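Local atomic coordinates of germination protein (Bacillus megaterium, PDB entry 6O59), a protein that serves, as the A subunit of the GerK3 receptor, in spore germination and probably takes part in sensing germinants, this chain being its N-terminal domain. Residues G147-T150 against T155-A158; M159-R162 against D168-L171; D241-N246 against G262-A267. All coordinates share one frame; numbering follows the deposited sequence.

Interaction 1: G147-T150 against T155-A158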
ATOM      1  N   GLY A 147      -1.128 -20.804  -1.251  1.00 99.04           N
ATOM      2  CA  GLY A 147      -0.885 -19.363  -1.140  1.00 95.10           C
ATOM      3  C   GLY A 147      -2.142 -18.584  -1.493  1.00 91.21           C
ATOM      4  O   GLY A 147      -2.131 -17.703  -2.363  1.00 89.88           O
ATOM      5  N   ALA A 148      -3.251 -18.957  -0.833  1.00 82.06           N
ATOM      6  CA  ALA A 148      -4.574 -18.387  -1.010  1.00 77.25           C
ATOM      7  C   ALA A 148      -4.831 -17.286   0.002  1.00 74.94           C
ATOM      8  O   ALA A 148      -4.134 -17.188   1.017  1.00 73.98           O
ATOM      9  CB  ALA A 148      -5.631 -19.476  -0.872  1.00 78.07           C
ATOM     10  N   PHE A 149      -5.854 -16.467  -0.268  1.00 67.27           N
ATOM     11  CA  PHE A 149      -6.277 -15.407   0.620  1.00 64.64           C
ATOM     12  C   PHE A 149      -6.726 -15.973   1.975  1.00 69.71           C
ATOM     13  O   PHE A 149      -7.171 -17.115   2.061  1.00 69.91           O
ATOM     14  CB  PHE A 149      -7.406 -14.619  -0.028  1.00 64.23           C
ATOM     15  CG  PHE A 149      -6.971 -13.725  -1.164  1.00 64.45           C
ATOM     16  CD1 PHE A 149      -6.021 -12.726  -0.963  1.00 66.53           C
ATOM     17  CD2 PHE A 149      -7.590 -13.803  -2.408  1.00 65.13           C
ATOM     18  CE1 PHE A 149      -5.663 -11.855  -2.000  1.00 66.12           C
ATOM     19  CE2 PHE A 149      -7.232 -12.935  -3.444  1.00 66.81           C
ATOM     20  CZ  PHE A 149      -6.267 -11.970  -3.233  1.00 64.67           C
ATOM     21  N   THR A 150      -6.591 -15.162   3.026  1.00 67.30           N
ATOM     22  CA  THR A 150      -6.961 -15.482   4.405  1.00 68.19           C
ATOM     23  C   THR A 150      -8.159 -14.612   4.845  1.00 73.24           C
ATOM     24  O   THR A 150      -8.709 -13.842   4.046  1.00 70.85           O
ATOM     25  CB  THR A 150      -5.747 -15.261   5.334  1.00 76.64           C
ATOM     26  OG1 THR A 150      -5.373 -13.878   5.318  1.00 76.53           O
ATOM     27  CG2 THR A 150      -4.561 -16.112   4.953  1.00 76.99           C
ATOM     28  N   THR A 155      -3.329  -9.029   5.341  1.00 65.76           N
ATOM     29  CA  THR A 155      -2.597 -10.138   4.736  1.00 64.90           C
ATOM     30  C   THR A 155      -2.940 -10.223   3.245  1.00 68.29           C
ATOM     31  O   THR A 155      -2.038 -10.338   2.419  1.00 69.16           O
ATOM     32  CB  THR A 155      -2.920 -11.437   5.480  1.00 67.12           C
ATOM     33  OG1 THR A 155      -2.594 -11.288   6.868  1.00 64.10           O
ATOM     34  CG2 THR A 155      -2.181 -12.626   4.914  1.00 64.63           C
ATOM     35  N   ASN A 156      -4.240 -10.131   2.908  1.00 63.19           N
ATOM     36  CA  ASN A 156      -4.752 -10.187   1.535  1.00 61.21           C
ATOM     37  C   ASN A 156      -4.211  -9.031   0.665  1.00 62.44           C
ATOM     38  O   ASN A 156      -3.799  -9.279  -0.466  1.00 61.62           O
ATOM     39  CB  ASN A 156      -6.287 -10.183   1.545  1.00 59.53           C
ATOM     40  CG  ASN A 156      -6.899 -11.426   2.152  1.00 70.84           C
ATOM     41  OD1 ASN A 156      -6.238 -12.444   2.364  1.00 57.22           O
ATOM     42  ND2 ASN A 156      -8.185 -11.365   2.465  1.00 67.09           N
ATOM     43  N   LEU A 157      -4.187  -7.795   1.202  1.00 58.61           N
ATOM     44  CA  LEU A 157      -3.663  -6.620   0.487  1.00 59.09           C
ATOM     45  C   LEU A 157      -2.199  -6.802   0.146  1.00 63.03           C
ATOM     46  O   LEU A 157      -1.796  -6.534  -0.989  1.00 63.61           O
ATOM     47  CB  LEU A 157      -3.820  -5.321   1.293  1.00 59.43           C
ATOM     48  CG  LEU A 157      -5.190  -4.960   1.844  1.00 62.99           C
ATOM     49  CD1 LEU A 157      -5.137  -3.604   2.519  1.00 62.93           C
ATOM     50  CD2 LEU A 157      -6.298  -5.074   0.769  1.00 64.97           C
ATOM     51  N   ALA A 158      -1.421  -7.300   1.136  1.00 57.20           N
ATOM     52  CA  ALA A 158      -0.001  -7.584   1.028  1.00 56.70           C
ATOM     53  C   ALA A 158       0.257  -8.620  -0.086  1.00 63.98           C
ATOM     54  O   ALA A 158       1.198  -8.459  -0.866  1.00 64.82           O
ATOM     55  CB  ALA A 158       0.527  -8.071   2.373  1.00 57.11           C
TER
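The ring of F149 and the side-chain amide of N156 meet with their planes 71° apart, and N156 OD1 lies at the ring edge, close to its plane, 3.3 Å from F149 CD1. Further round the same rim, F149 CE1 approaches the backbone O of N156. Outside the two segments, F255 packs against F149 edge-to-face, and P240 and V243 of helix 240-248 also touch F149. The setting is helix-on-sheet packing: the loop 147-150 leads into helix 153-163, which lies over a five-stranded antiparallel sheet, and an asparagine in the first turn of that helix holds the loop by its backbone. The N156 amide clasps a single residue at two points. Its OD1 accepts the N-H of T150, with OD1 2.8 Å from T150 N, an N-H...O angle of 156° and the donor on a lone pair in the carbonyl plane. Its ND2 donates to T150 O at 3.0 Å, and that oxygen lies almost in the amide plane, although ND2 itself approaches from outside the plane of the T150 carbonyl. With a donor and an acceptor both engaged, the amide is fixed against rotation about its CB-CG bond, and the two polar backbone atoms of T150 are satisfied by one buried side chain. T150 OG1 is tucked between its own backbone N and carbonyl carbon (chi1 63°), which turns it toward N156 OD1 for a weak hydrogen bond, 3.4 Å from OG1 to OD1; S152 N gives this hydroxyl a second weak partner. Beyond the amide, the two threonines cross at about a right angle, the methyl CG2 of T155 resting 3.5 Å from T150 OG1.

Interaction 2: M159-R162 against D168-L171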
ATOM      1  N   MET A 159      -0.622  -9.638  -0.205  1.00 61.68           N
ATOM      2  CA  MET A 159      -0.505 -10.676  -1.226  1.00 62.86           C
ATOM      3  C   MET A 159      -0.618 -10.084  -2.625  1.00 66.95           C
ATOM      4  O   MET A 159       0.197 -10.434  -3.471  1.00 70.33           O
ATOM      5  CB  MET A 159      -1.543 -11.793  -1.009  1.00 64.79           C
ATOM      6  CG  MET A 159      -1.251 -12.611   0.251  1.00 69.31           C
ATOM      7  SD  MET A 159      -2.420 -13.934   0.612  1.00 73.43           S
ATOM      8  CE  MET A 159      -1.653 -15.222  -0.249  1.00 71.46           C
ATOM      9  N   VAL A 160      -1.565  -9.154  -2.851  1.00 59.89           N
ATOM     10  CA  VAL A 160      -1.771  -8.484  -4.142  1.00 59.32           C
ATOM     11  C   VAL A 160      -0.550  -7.582  -4.447  1.00 64.59           C
ATOM     12  O   VAL A 160       0.024  -7.672  -5.540  1.00 66.94           O
ATOM     13  CB  VAL A 160      -3.104  -7.683  -4.190  1.00 61.89           C
ATOM     14  CG1 VAL A 160      -3.234  -6.927  -5.510  1.00 62.48           C
ATOM     15  CG2 VAL A 160      -4.321  -8.581  -3.954  1.00 60.03           C
ATOM     16  N   ARG A 161      -0.146  -6.749  -3.461  1.00 58.83           N
ATOM     17  CA  ARG A 161       1.010  -5.836  -3.502  1.00 59.41           C
ATOM     18  C   ARG A 161       2.332  -6.510  -3.899  1.00 63.94           C
ATOM     19  O   ARG A 161       3.270  -5.830  -4.315  1.00 65.54           O
ATOM     20  CB  ARG A 161       1.211  -5.178  -2.119  1.00 56.52           C
ATOM     21  CG  ARG A 161       0.233  -4.050  -1.825  1.00 59.62           C
ATOM     22  CD  ARG A 161       0.425  -2.884  -2.767  1.00 67.60           C
ATOM     23  NE  ARG A 161      -0.067  -1.649  -2.182  1.00 70.55           N
ATOM     24  CZ  ARG A 161      -0.370  -0.568  -2.882  1.00 81.44           C
ATOM     25  NH1 ARG A 161      -0.244  -0.569  -4.201  1.00 74.47           N
ATOM     26  NH2 ARG A 161      -0.835   0.513  -2.272  1.00 64.86           N
ATOM     27  N   ARG A 162       2.426  -7.823  -3.684  1.00 59.03           N
ATOM     28  CA  ARG A 162       3.605  -8.621  -3.977  1.00 59.34           C
ATOM     29  C   ARG A 162       3.656  -8.971  -5.453  1.00 64.76           C
ATOM     30  O   ARG A 162       4.750  -9.135  -5.997  1.00 66.08           O
ATOM     31  CB  ARG A 162       3.620  -9.880  -3.124  1.00 57.76           C
ATOM     32  CG  ARG A 162       4.187  -9.636  -1.753  1.00 71.39           C
ATOM     33  CD  ARG A 162       4.494 -10.929  -1.018  1.00 88.98           C
ATOM     34  NE  ARG A 162       4.959 -10.720   0.360  1.00 98.75           N
ATOM     35  CZ  ARG A 162       4.195 -10.849   1.444  1.00109.35           C
ATOM     36  NH1 ARG A 162       2.902 -11.141   1.323  1.00 88.37           N
ATOM     37  NH2 ARG A 162       4.715 -10.679   2.656  1.00 96.89           N
ATOM     38  N   ASP A 168       0.367   3.038  -9.005  1.00 75.56           N
ATOM     39  CA  ASP A 168      -0.949   3.353  -9.567  1.00 75.44           C
ATOM     40  C   ASP A 168      -2.038   2.448  -8.974  1.00 76.59           C
ATOM     41  O   ASP A 168      -3.231   2.736  -9.140  1.00 75.84           O
ATOM     42  CB  ASP A 168      -0.936   3.291 -11.101  1.00 78.79           C
ATOM     43  CG  ASP A 168      -0.281   4.486 -11.773  1.00 92.99           C
ATOM     44  OD1 ASP A 168      -0.048   5.505 -11.078  1.00 95.65           O
ATOM     45  OD2 ASP A 168      -0.018   4.411 -13.002  1.00 99.63           O
ATOM     46  N   LEU A 169      -1.632   1.388  -8.232  1.00 71.99           N
ATOM     47  CA  LEU A 169      -2.577   0.531  -7.520  1.00 69.63           C
ATOM     48  C   LEU A 169      -3.020   1.293  -6.275  1.00 73.40           C
ATOM     49  O   LEU A 169      -2.231   1.511  -5.346  1.00 72.51           O
ATOM     50  CB  LEU A 169      -2.001  -0.852  -7.180  1.00 68.01           C
ATOM     51  CG  LEU A 169      -2.920  -1.803  -6.388  1.00 69.71           C
ATOM     52  CD1 LEU A 169      -4.279  -1.979  -7.059  1.00 68.77           C
ATOM     53  CD2 LEU A 169      -2.257  -3.148  -6.208  1.00 70.91           C
ATOM     54  N   TRP A 170      -4.257   1.795  -6.328  1.00 70.52           N
ATOM     55  CA  TRP A 170      -4.807   2.611  -5.262  1.00 70.71           C
ATOM     56  C   TRP A 170      -5.801   1.803  -4.411  1.00 72.42           C
ATOM     57  O   TRP A 170      -6.657   1.096  -4.948  1.00 71.63           O
ATOM     58  CB  TRP A 170      -5.437   3.876  -5.848  1.00 72.06           C
ATOM     59  CG  TRP A 170      -4.439   4.852  -6.408  1.00 76.05           C
ATOM     60  CD1 TRP A 170      -3.086   4.690  -6.501  1.00 79.50           C
ATOM     61  CD2 TRP A 170      -4.725   6.137  -6.974  1.00 79.10           C
ATOM     62  NE1 TRP A 170      -2.515   5.790  -7.092  1.00 82.01           N
ATOM     63  CE2 TRP A 170      -3.497   6.696  -7.395  1.00 84.95           C
ATOM     64  CE3 TRP A 170      -5.903   6.886  -7.154  1.00 82.05           C
ATOM     65  CZ2 TRP A 170      -3.408   7.974  -7.960  1.00 87.49           C
ATOM     66  CZ3 TRP A 170      -5.816   8.147  -7.734  1.00 86.70           C
ATOM     67  CH2 TRP A 170      -4.582   8.675  -8.134  1.00 89.07           C
ATOM     68  N   LEU A 171      -5.593   1.831  -3.060  1.00 67.78           N
ATOM     69  CA  LEU A 171      -6.359   1.125  -2.014  1.00 66.63           C
ATOM     70  C   LEU A 171      -7.165   2.122  -1.170  1.00 72.72           C
ATOM     71  O   LEU A 171      -6.587   3.072  -0.652  1.00 75.21           O
ATOM     72  CB  LEU A 171      -5.415   0.310  -1.105  1.00 65.89           C
ATOM     73  CG  LEU A 171      -4.923  -1.082  -1.575  1.00 69.29           C
ATOM     74  CD1 LEU A 171      -4.069  -1.018  -2.829  1.00 69.15           C
ATOM     75  CD2 LEU A 171      -4.074  -1.717  -0.512  1.00 73.07           C
TER
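R161 extends its guanidinium to the strand residues L169 and L171. From CB, which does not aim at the strand, the chain bends at its CB-CG bond (chi2 -65°), and this bend carries the guanidinium to the start of strand 169-176. NE comes within 4.1 Å of L171 CD1, and CZ lies about equally far from that methyl and from L169 O. NH1 donates to L169 O at 3.1 Å; the bond is bent (141°), and the oxygen lies somewhat out of the guanidinium plane while still at its edge. NH1 also passes 3.5 Å from L169 CB. NH2 takes the other role: it is 3.6 Å from L171 CD1, which sits over one face toward the rim, and it forms a salt bridge with D26. This charged partner and the strand carbonyl together fix the turn of the planar group. V160, its neighbour in the helix, adds an apolar touch, CG1 to L169 CD2 4.0 Å. The contact is buried near the centre of the chain, where helix 153-163 faces 169-176, an edge strand of its sheet within this chain, with M187 of strand 182-189 beside V160 and L171, and L247 of helix 240-248 against V160 and L169.

Interaction 3: D241-N246 against G262-A267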
ATOM      1  N   ASP A 241      -3.321 -14.106  -7.914  1.00 65.23           N
ATOM      2  CA  ASP A 241      -2.960 -13.913  -9.334  1.00 65.37           C
ATOM      3  C   ASP A 241      -4.196 -13.590 -10.186  1.00 67.07           C
ATOM      4  O   ASP A 241      -4.101 -12.754 -11.081  1.00 66.91           O
ATOM      5  CB  ASP A 241      -2.211 -15.115  -9.910  1.00 69.07           C
ATOM      6  CG  ASP A 241      -2.877 -16.448  -9.669  1.00 93.40           C
ATOM      7  OD1 ASP A 241      -2.965 -16.868  -8.482  1.00 98.61           O
ATOM      8  OD2 ASP A 241      -3.285 -17.088 -10.656  1.00103.18           O
ATOM      9  N   VAL A 242      -5.361 -14.199  -9.868  1.00 62.07           N
ATOM     10  CA  VAL A 242      -6.634 -13.948 -10.560  1.00 60.45           C
ATOM     11  C   VAL A 242      -7.083 -12.499 -10.273  1.00 64.74           C
ATOM     12  O   VAL A 242      -7.535 -11.809 -11.202  1.00 65.65           O
ATOM     13  CB  VAL A 242      -7.710 -15.006 -10.212  1.00 62.58           C
ATOM     14  CG1 VAL A 242      -9.061 -14.685 -10.855  1.00 61.75           C
ATOM     15  CG2 VAL A 242      -7.239 -16.398 -10.640  1.00 63.01           C
ATOM     16  N   VAL A 243      -6.892 -12.022  -9.020  1.00 59.74           N
ATOM     17  CA  VAL A 243      -7.204 -10.639  -8.619  1.00 58.70           C
ATOM     18  C   VAL A 243      -6.288  -9.701  -9.404  1.00 65.11           C
ATOM     19  O   VAL A 243      -6.765  -8.769 -10.047  1.00 67.36           O
ATOM     20  CB  VAL A 243      -7.094 -10.437  -7.082  1.00 60.66           C
ATOM     21  CG1 VAL A 243      -6.967  -8.961  -6.712  1.00 60.05           C
ATOM     22  CG2 VAL A 243      -8.285 -11.070  -6.366  1.00 59.62           C
ATOM     23  N   ALA A 244      -4.984 -10.012  -9.422  1.00 62.35           N
ATOM     24  CA  ALA A 244      -3.958  -9.249 -10.145  1.00 62.01           C
ATOM     25  C   ALA A 244      -4.328  -9.114 -11.639  1.00 67.40           C
ATOM     26  O   ALA A 244      -4.303  -7.999 -12.174  1.00 69.07           O
ATOM     27  CB  ALA A 244      -2.603  -9.911  -9.971  1.00 62.39           C
ATOM     28  N   GLY A 245      -4.745 -10.213 -12.270  1.00 61.71           N
ATOM     29  CA  GLY A 245      -5.151 -10.226 -13.669  1.00 61.20           C
ATOM     30  C   GLY A 245      -6.324  -9.310 -13.944  1.00 64.84           C
ATOM     31  O   GLY A 245      -6.274  -8.513 -14.887  1.00 65.60           O
ATOM     32  N   ASN A 246      -7.377  -9.378 -13.093  1.00 60.43           N
ATOM     33  CA  ASN A 246      -8.555  -8.516 -13.267  1.00 60.60           C
ATOM     34  C   ASN A 246      -8.238  -7.046 -13.002  1.00 65.66           C
ATOM     35  O   ASN A 246      -8.787  -6.174 -13.683  1.00 66.84           O
ATOM     36  CB  ASN A 246      -9.711  -8.968 -12.409  1.00 58.64           C
ATOM     37  CG  ASN A 246     -10.337 -10.235 -12.918  1.00 73.44           C
ATOM     38  OD1 ASN A 246     -10.333 -11.264 -12.247  1.00 63.26           O
ATOM     39  ND2 ASN A 246     -10.870 -10.203 -14.127  1.00 71.09           N
ATOM     40  N   GLY A 262     -11.050 -12.584  -2.507  1.00 68.25           N
ATOM     41  CA  GLY A 262     -11.155 -11.279  -3.141  1.00 67.41           C
ATOM     42  C   GLY A 262     -12.438 -11.244  -3.937  1.00 69.63           C
ATOM     43  O   GLY A 262     -12.870 -12.281  -4.446  1.00 69.98           O
ATOM     44  N   LEU A 263     -13.087 -10.083  -4.008  1.00 63.71           N
ATOM     45  CA  LEU A 263     -14.323  -9.950  -4.776  1.00 62.67           C
ATOM     46  C   LEU A 263     -14.055  -9.042  -5.963  1.00 68.13           C
ATOM     47  O   LEU A 263     -13.668  -7.883  -5.784  1.00 68.48           O
ATOM     48  CB  LEU A 263     -15.487  -9.431  -3.908  1.00 62.94           C
ATOM     49  CG  LEU A 263     -15.864 -10.310  -2.712  1.00 67.10           C
ATOM     50  CD1 LEU A 263     -16.872  -9.625  -1.829  1.00 67.47           C
ATOM     51  CD2 LEU A 263     -16.385 -11.671  -3.161  1.00 71.21           C
ATOM     52  N   ILE A 264     -14.172  -9.595  -7.181  1.00 63.94           N
ATOM     53  CA  ILE A 264     -13.917  -8.881  -8.442  1.00 62.08           C
ATOM     54  C   ILE A 264     -15.219  -8.290  -8.921  1.00 65.60           C
ATOM     55  O   ILE A 264     -16.241  -8.986  -8.954  1.00 64.57           O
ATOM     56  CB  ILE A 264     -13.288  -9.837  -9.488  1.00 63.89           C
ATOM     57  CG1 ILE A 264     -11.909 -10.400  -9.020  1.00 61.70           C
ATOM     58  CG2 ILE A 264     -13.222  -9.216 -10.904  1.00 66.35           C
ATOM     59  CD1 ILE A 264     -10.814  -9.399  -8.749  1.00 64.85           C
ATOM     60  N   ALA A 265     -15.193  -6.998  -9.261  1.00 63.93           N
ATOM     61  CA  ALA A 265     -16.376  -6.300  -9.759  1.00 65.25           C
ATOM     62  C   ALA A 265     -16.043  -5.377 -10.952  1.00 69.21           C
ATOM     63  O   ALA A 265     -15.037  -4.666 -10.928  1.00 68.26           O
ATOM     64  CB  ALA A 265     -17.039  -5.507  -8.636  1.00 66.57           C
ATOM     65  N   PRO A 266     -16.883  -5.359 -12.009  1.00 67.68           N
ATOM     66  CA  PRO A 266     -18.075  -6.191 -12.246  1.00 67.56           C
ATOM     67  C   PRO A 266     -17.620  -7.579 -12.721  1.00 69.49           C
ATOM     68  O   PRO A 266     -16.559  -7.690 -13.343  1.00 67.71           O
ATOM     69  CB  PRO A 266     -18.854  -5.394 -13.320  1.00 71.29           C
ATOM     70  CG  PRO A 266     -18.047  -4.128 -13.585  1.00 76.42           C
ATOM     71  CD  PRO A 266     -16.653  -4.470 -13.160  1.00 70.66           C
ATOM     72  N   ALA A 267     -18.386  -8.637 -12.397  1.00 65.90           N
ATOM     73  CA  ALA A 267     -18.021 -10.007 -12.782  1.00 64.95           C
ATOM     74  C   ALA A 267     -18.050 -10.191 -14.317  1.00 69.54           C
ATOM     75  O   ALA A 267     -17.193 -10.880 -14.859  1.00 69.11           O
ATOM     76  CB  ALA A 267     -18.939 -11.011 -12.104  1.00 65.56           C
TER
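V243 is the first residue of helix segment 241-246 to meet the strand, facing G262 and I264. The helix belongs to a β-α-β crossover: strand 235-237 leads into helix 240-248 and on to strand 252-256, and strand 262-265 lies between these two parallel strands, antiparallel to both. Over the short segments, the helix and strand 262-265 axes come within 9.3 Å and run nearly alongside, 23° apart in direction. V243 has CG2 beside its backbone N, which brings this methyl above the bare CA of G262, 4.3 Å away, and within 3.9 Å of I264 CD1. The backbone joins in as well, V243 CA being 3.8 Å from the same CD1. The valine, rising from its own helix, also packs on helix 153-163, and so sits between that helix and the sheet. A turn later comes N246, whose CB points to the strand. Here the amide is used for its carbon surface: I264 CG2 lies 3.7 Å from N246 CG, while ND2 turns to a weak hydrogen bond with OE1 of E249, just past the end of the helix. I264 thus bridges V243 and N246, one turn apart, CD1 touching both and CG2 spreading over the amide. Between these two methyl contacts, I264 CG1 lies 3.7 Å from N246 OD1.

From the N terminus, the three contacts follow in series, none enclosing or crossing another. Interaction 1 closes the short link from the loop 147-150 into helix 153-163; interaction 2 starts where it ends, on the next turn of the same helix, and closes the turn into strand 169-176. Interaction 3 comes much later and closes a path of 15 residues from 241-246 to 262-267, by way of strand 252-256. Interactions 2 and 3 thus join two helices to the same antiparallel sheet, one at the edge strand 169-176, the other at the inner strand 262-265. All three touch: V160 CG2 lies 3.8 Å from V243 CG1, and F149 CE2 3.6 Å from V243 CG2, so loop, helices and sheet share one apolar seam.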